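Side-chain contacts in putative epimerase (Burkholderia cenocepacia, PDB 4LW8), which probably acts as an NAD(P)-dependent epimerase of the epimerase/dehydratase family, with a likely part in lipopolysaccharide O-antigen biosynthesis: residues Pro86-His91 with Lys236-Ala241; Ala21-Leu26 with Glu36-Ala41. All blocks are in the same frame, centred on the assembly; numbering follows the deposited sequence. Where two conformers were deposited one is given.

Contact 1 (Pro86-His91 with Lys236-Ala241); sequences PDAVVH and KLIEAA
Ile238 carries the whole helix side of this contact, meeting three consecutive strand residues, Ala88, Val89 and Val90, with the ends of its two branches. Its CG2 methyl rests on Ala88 CB at 3.8 Å. The longer branch reaches in toward the strand, its CD1 lying 3.6 Å from the backbone Val89 O and, more loosely, 4.1 Å from Val90 CG2, where the two side chains cross obliquely. With chi1 at -73° the CG1 arm stands beside the backbone N and CG2 beside the carbonyl carbon, which spreads the two branches toward different residues of the strand. No hydrogen bond spans the segments; the contact is apolar, with one methyl set against a backbone carbonyl oxygen, and every touching residue is buried. Val89 points the first bond of its side chain away from the helix, and that side chain packs on Leu121 of helix 103-122, on the other face of the sheet.

Around Ala88 and Ile238, Tyr43 touches both, while Leu132 of strand 130-134 also packs on Ile238. Backbone bonds from Val89 to Ala130 and Leu132 tie the strand to its neighbour, strand 130-134. The helix finishes at Ala240, and Ala241 turns off with positive phi. Strand 88-91 and helix 236-240 run at 142°, their axes 9.5 Å apart, the layered packing of a helix over a parallel sheet in a Rossmann fold.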
loop_
_atom_site.group_PDB
_atom_site.type_symbol
_atom_site.label_atom_id
_atom_site.label_comp_id
_atom_site.label_asym_id
_atom_site.label_seq_id
_atom_site.Cartn_x
_atom_site.Cartn_y
_atom_site.Cartn_z
ATOM N N PRO A 86 -7.798 21.920 -15.174
ATOM C CA PRO A 86 -7.621 21.013 -16.310
ATOM C C PRO A 86 -8.850 20.187 -16.674
ATOM O O PRO A 86 -9.647 19.857 -15.803
ATOM C CB PRO A 86 -6.506 20.086 -15.817
ATOM C CG PRO A 86 -6.745 20.018 -14.350
ATOM C CD PRO A 86 -7.132 21.413 -13.959
ATOM N N ASP A 87 -8.992 19.872 -17.959
ATOM C CA ASP A 87 -9.920 18.828 -18.357
ATOM C C ASP A 87 -9.232 17.459 -18.325
ATOM O O ASP A 87 -9.881 16.447 -18.093
ATOM C CB ASP A 87 -10.490 19.088 -19.752
ATOM C CG ASP A 87 -11.669 18.192 -20.068
ATOM O OD1 ASP A 87 -12.649 18.193 -19.283
ATOM O OD2 ASP A 87 -11.612 17.486 -21.098
ATOM N N ALA A 88 -7.924 17.428 -18.548
ATOM C CA ALA A 88 -7.155 16.174 -18.512
ATOM C C ALA A 88 -5.963 16.289 -17.565
ATOM O O ALA A 88 -5.285 17.310 -17.533
ATOM C CB ALA A 88 -6.671 15.793 -19.906
ATOM N N VAL A 89 -5.716 15.240 -16.792
ATOM C CA VAL A 89 -4.600 15.232 -15.859
ATOM C C VAL A 89 -3.742 13.996 -16.089
ATOM O O VAL A 89 -4.269 12.898 -16.235
ATOM C CB VAL A 89 -5.092 15.260 -14.381
ATOM C CG1 VAL A 89 -3.919 15.142 -13.415
ATOM C CG2 VAL A 89 -5.894 16.535 -14.103
ATOM N N VAL A 90 -2.424 14.169 -16.132
ATOM C CA VAL A 90 -1.534 13.018 -16.172
ATOM C C VAL A 90 -0.568 13.144 -15.009
ATOM O O VAL A 90 0.185 14.104 -14.908
ATOM C CB VAL A 90 -0.760 12.895 -17.498
ATOM C CG1 VAL A 90 0.066 11.583 -17.510
ATOM C CG2 VAL A 90 -1.709 12.892 -18.667
ATOM N N HIS A 91 -0.613 12.172 -14.115
ATOM C CA HIS A 91 0.210 12.206 -12.917
ATOM C C HIS A 91 1.471 11.374 -13.117
ATOM O O HIS A 91 1.421 10.154 -13.046
ATOM C CB HIS A 91 -0.598 11.693 -11.738
ATOM C CG HIS A 91 0.159 11.643 -10.445
ATOM N ND1 HIS A 91 1.008 12.639 -10.033
ATOM C CD2 HIS A 91 0.162 10.701 -9.466
ATOM C CE1 HIS A 91 1.510 12.321 -8.844
ATOM N NE2 HIS A 91 1.009 11.157 -8.483
ATOM N N LYS A 236 -4.348 8.037 -25.487
ATOM C CA LYS A 236 -5.528 7.251 -25.846
ATOM C C LYS A 236 -6.369 6.930 -24.613
ATOM O O LYS A 236 -7.597 6.941 -24.670
ATOM C CB LYS A 236 -5.120 5.959 -26.569
ATOM C CG LYS A 236 -4.748 6.174 -28.026
ATOM C CD LYS A 236 -5.998 6.540 -28.833
ATOM C CE LYS A 236 -5.722 6.673 -30.324
ATOM N NZ LYS A 236 -4.936 7.898 -30.625
ATOM N N LEU A 237 -5.712 6.662 -23.490
ATOM C CA LEU A 237 -6.434 6.436 -22.240
ATOM C C LEU A 237 -7.142 7.704 -21.756
ATOM O O LEU A 237 -8.250 7.647 -21.220
ATOM C CB LEU A 237 -5.491 5.912 -21.162
ATOM C CG LEU A 237 -5.009 4.481 -21.437
ATOM C CD1 LEU A 237 -3.956 4.090 -20.412
ATOM C CD2 LEU A 237 -6.187 3.505 -21.418
ATOM N N ILE A 238 -6.485 8.842 -21.920
ATOM C CA ILE A 238 -7.113 10.125 -21.628
ATOM C C ILE A 238 -8.386 10.308 -22.482
ATOM O O ILE A 238 -9.461 10.600 -21.957
ATOM C CB ILE A 238 -6.123 11.294 -21.885
ATOM C CG1 ILE A 238 -5.046 11.340 -20.789
ATOM C CG2 ILE A 238 -6.861 12.616 -22.012
ATOM C CD1 ILE A 238 -5.571 11.626 -19.387
ATOM N N GLU A 239 -8.271 10.087 -23.789
ATOM C CA GLU A 239 -9.383 10.344 -24.709
ATOM C C GLU A 239 -10.567 9.412 -24.439
ATOM O O GLU A 239 -11.724 9.828 -24.505
ATOM C CB GLU A 239 -8.924 10.176 -26.159
ATOM C CG GLU A 239 -7.903 11.196 -26.597
ATOM C CD GLU A 239 -7.270 10.874 -27.944
ATOM O OE1 GLU A 239 -7.305 9.697 -28.385
ATOM O OE2 GLU A 239 -6.720 11.814 -28.555
ATOM N N ALA A 240 -10.277 8.152 -24.124
ATOM C CA ALA A 240 -11.333 7.176 -23.863
ATOM C C ALA A 240 -11.869 7.301 -22.440
ATOM O O ALA A 240 -13.013 6.942 -22.172
ATOM C CB ALA A 240 -10.820 5.758 -24.114
ATOM N N ALA A 241 -11.043 7.831 -21.539
ATOM C CA ALA A 241 -11.410 7.987 -20.125
ATOM C C ALA A 241 -12.164 6.798 -19.482
ATOM O O ALA A 241 -13.254 6.984 -18.931
ATOM C CB ALA A 241 -12.236 9.248 -19.964
#

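Contact 2 (Ala21-Leu26 with Glu36-Ala41); sequences AFVTGL and ERLQAA
Leu38 reaches down from helix 29-40 to Ala21 and Val23, the alternate residues of strand 20-24 that point toward it. Walking along the helix, Glu36 and Arg37 come first and stay off the strand. They pair with each other through Arg37 NH1 and Glu36 OE1 at 3.1 Å, a salt bridge whose hydrogen bond is weak and bent to 133°, and Arg37 also bonds Arg228 O through NH2. At Leu38 a single methyl does the work: CD1 meets Val23 CG2 tip to tip at 3.6 Å and Ala21 CB at 3.8 Å. Chi2 of 166° extends the Leu38 side chain, carrying CD1 out to the sheet. Gln39 turns instead to Val45 and Cys64, and Ala41, past the helix, packs on Leu235.

Val23 to Leu26 form a type II turn at the end of the strand, Gly25 in its third place with positive phi, consistent with the start of the glycine-rich nucleotide-binding loop of this family. The contact belongs to the first beta-alpha-beta unit: strand 20-24 pairs with strands 44-49 and 88-91, and Leu38 is flanked by Val45 of strand 44-49, Tyr43 and Leu235 of helix 227-240.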
loop_
_atom_site.group_PDB
_atom_site.type_symbol
_atom_site.label_atom_id
_atom_site.label_comp_id
_atom_site.label_asym_id
_atom_site.label_seq_id
_atom_site.Cartn_x
_atom_site.Cartn_y
_atom_site.Cartn_z
ATOM N N ALA A 21 -4.589 20.764 -20.180
ATOM C CA ALA A 21 -4.088 19.563 -19.522
ATOM C C ALA A 21 -3.161 19.983 -18.403
ATOM O O ALA A 21 -2.527 21.042 -18.479
ATOM C CB ALA A 21 -3.370 18.667 -20.500
ATOM N N PHE A 22 -3.092 19.151 -17.365
ATOM C CA PHE A 22 -2.252 19.396 -16.210
ATOM C C PHE A 22 -1.415 18.141 -15.950
ATOM O O PHE A 22 -1.959 17.055 -15.725
ATOM C CB PHE A 22 -3.122 19.755 -15.000
ATOM C CG PHE A 22 -2.353 20.117 -13.760
ATOM C CD1 PHE A 22 -1.577 21.265 -13.715
ATOM C CD2 PHE A 22 -2.439 19.320 -12.619
ATOM C CE1 PHE A 22 -0.887 21.612 -12.564
ATOM C CE2 PHE A 22 -1.740 19.652 -11.464
ATOM C CZ PHE A 22 -0.966 20.802 -11.433
ATOM N N VAL A 23 -0.099 18.282 -16.018
ATOM C CA VAL A 23 0.808 17.135 -15.912
ATOM C C VAL A 23 1.768 17.323 -14.764
ATOM O O VAL A 23 2.556 18.255 -14.779
ATOM C CB VAL A 23 1.631 16.931 -17.201
ATOM C CG1 VAL A 23 2.538 15.714 -17.063
ATOM C CG2 VAL A 23 0.687 16.818 -18.436
ATOM N N THR A 24 1.716 16.457 -13.757
ATOM C CA THR A 24 2.724 16.542 -12.713
ATOM C C THR A 24 4.046 15.948 -13.219
ATOM O O THR A 24 4.044 15.003 -13.999
ATOM C CB THR A 24 2.288 15.825 -11.432
ATOM O OG1 THR A 24 2.131 14.421 -11.697
ATOM C CG2 THR A 24 0.978 16.430 -10.903
ATOM N N GLY A 25 5.172 16.509 -12.778
ATOM C CA GLY A 25 6.477 16.052 -13.249
ATOM C C GLY A 25 6.617 16.294 -14.744
ATOM O O GLY A 25 7.235 15.503 -15.453
ATOM N N LEU A 26 6.028 17.393 -15.219
ATOM C CA LEU A 26 5.994 17.717 -16.645
ATOM C C LEU A 26 7.382 17.800 -17.293
ATOM O O LEU A 26 7.537 17.417 -18.460
ATOM C CB LEU A 26 5.265 19.056 -16.867
ATOM C CG LEU A 26 5.201 19.629 -18.290
ATOM C CD1 LEU A 26 4.660 18.605 -19.284
ATOM C CD2 LEU A 26 4.345 20.883 -18.321
ATOM N N GLU A 36 4.296 16.832 -25.744
ATOM C CA GLU A 36 4.140 16.837 -27.195
ATOM C C GLU A 36 2.850 16.115 -27.631
ATOM O O GLU A 36 2.121 16.603 -28.494
ATOM C CB GLU A 36 5.361 16.202 -27.864
ATOM C CG GLU A 36 5.386 16.334 -29.389
ATOM C CD GLU A 36 4.484 15.328 -30.093
ATOM O OE1 GLU A 36 4.245 14.233 -29.519
ATOM O OE2 GLU A 36 4.011 15.641 -31.213
ATOM N N ARG A 37 2.578 14.951 -27.049
ATOM C CA ARG A 37 1.346 14.214 -27.357
ATOM C C ARG A 37 0.097 15.063 -27.081
ATOM O O ARG A 37 -0.778 15.185 -27.932
ATOM C CB ARG A 37 1.277 12.917 -26.551
ATOM C CG ARG A 37 1.794 11.689 -27.295
ATOM C CD ARG A 37 3.327 11.668 -27.464
ATOM N NE ARG A 37 3.735 10.448 -28.167
ATOM C CZ ARG A 37 3.741 10.326 -29.493
ATOM N NH1 ARG A 37 3.395 11.359 -30.258
ATOM N NH2 ARG A 37 4.102 9.183 -30.057
ATOM N N LEU A 38 0.024 15.650 -25.891
ATOM C CA LEU A 38 -1.117 16.474 -25.506
ATOM C C LEU A 38 -1.259 17.733 -26.361
ATOM O O LEU A 38 -2.363 18.092 -26.755
ATOM C CB LEU A 38 -1.014 16.872 -24.035
ATOM C CG LEU A 38 -1.274 15.722 -23.050
ATOM C CD1 LEU A 38 -0.813 16.118 -21.674
ATOM C CD2 LEU A 38 -2.756 15.354 -23.026
ATOM N N GLN A 39 -0.146 18.406 -26.631
ATOM C CA GLN A 39 -0.162 19.590 -27.479
ATOM C C GLN A 39 -0.681 19.283 -28.875
ATOM O O GLN A 39 -1.470 20.044 -29.431
ATOM C CB GLN A 39 1.237 20.203 -27.559
ATOM C CG GLN A 39 1.578 21.080 -26.360
ATOM C CD GLN A 39 3.034 21.474 -26.319
ATOM O OE1 GLN A 39 3.856 20.953 -27.074
ATOM N NE2 GLN A 39 3.366 22.410 -25.441
ATOM N N ALA A 40 -0.249 18.159 -29.438
ATOM C CA ALA A 40 -0.706 17.745 -30.769
ATOM C C ALA A 40 -2.176 17.343 -30.761
ATOM O O ALA A 40 -2.843 17.414 -31.782
ATOM C CB ALA A 40 0.147 16.599 -31.301
ATOM N N ALA A 41 -2.678 16.909 -29.610
ATOM C CA ALA A 41 -4.091 16.571 -29.485
ATOM C C ALA A 41 -4.916 17.821 -29.190
ATOM O O ALA A 41 -6.127 17.737 -28.987
ATOM C CB ALA A 41 -4.300 15.537 -28.402
#

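Contacts 1 and 2 have centres about 9 Å apart and lie over neighbouring parallel strands. Ala88 O and Phe22 N, 2.9 Å apart, probably form one of the hydrogen bonds joining those strands, and Pro86 CB packs on Phe22 CB at 3.5 Å. At the far end His91 ND1 and Thr24 OG1 are 2.7 Å apart, a probable hydrogen bond beside the turn at Gly25. Tyr43 bridges Ile238 of contact 1 and Leu38 of contact 2, which brings the two apolar patches together on one face of the sheet. By analogy with Rossmann-fold relatives, the cofactor would bind near the C-terminal ends of these strands.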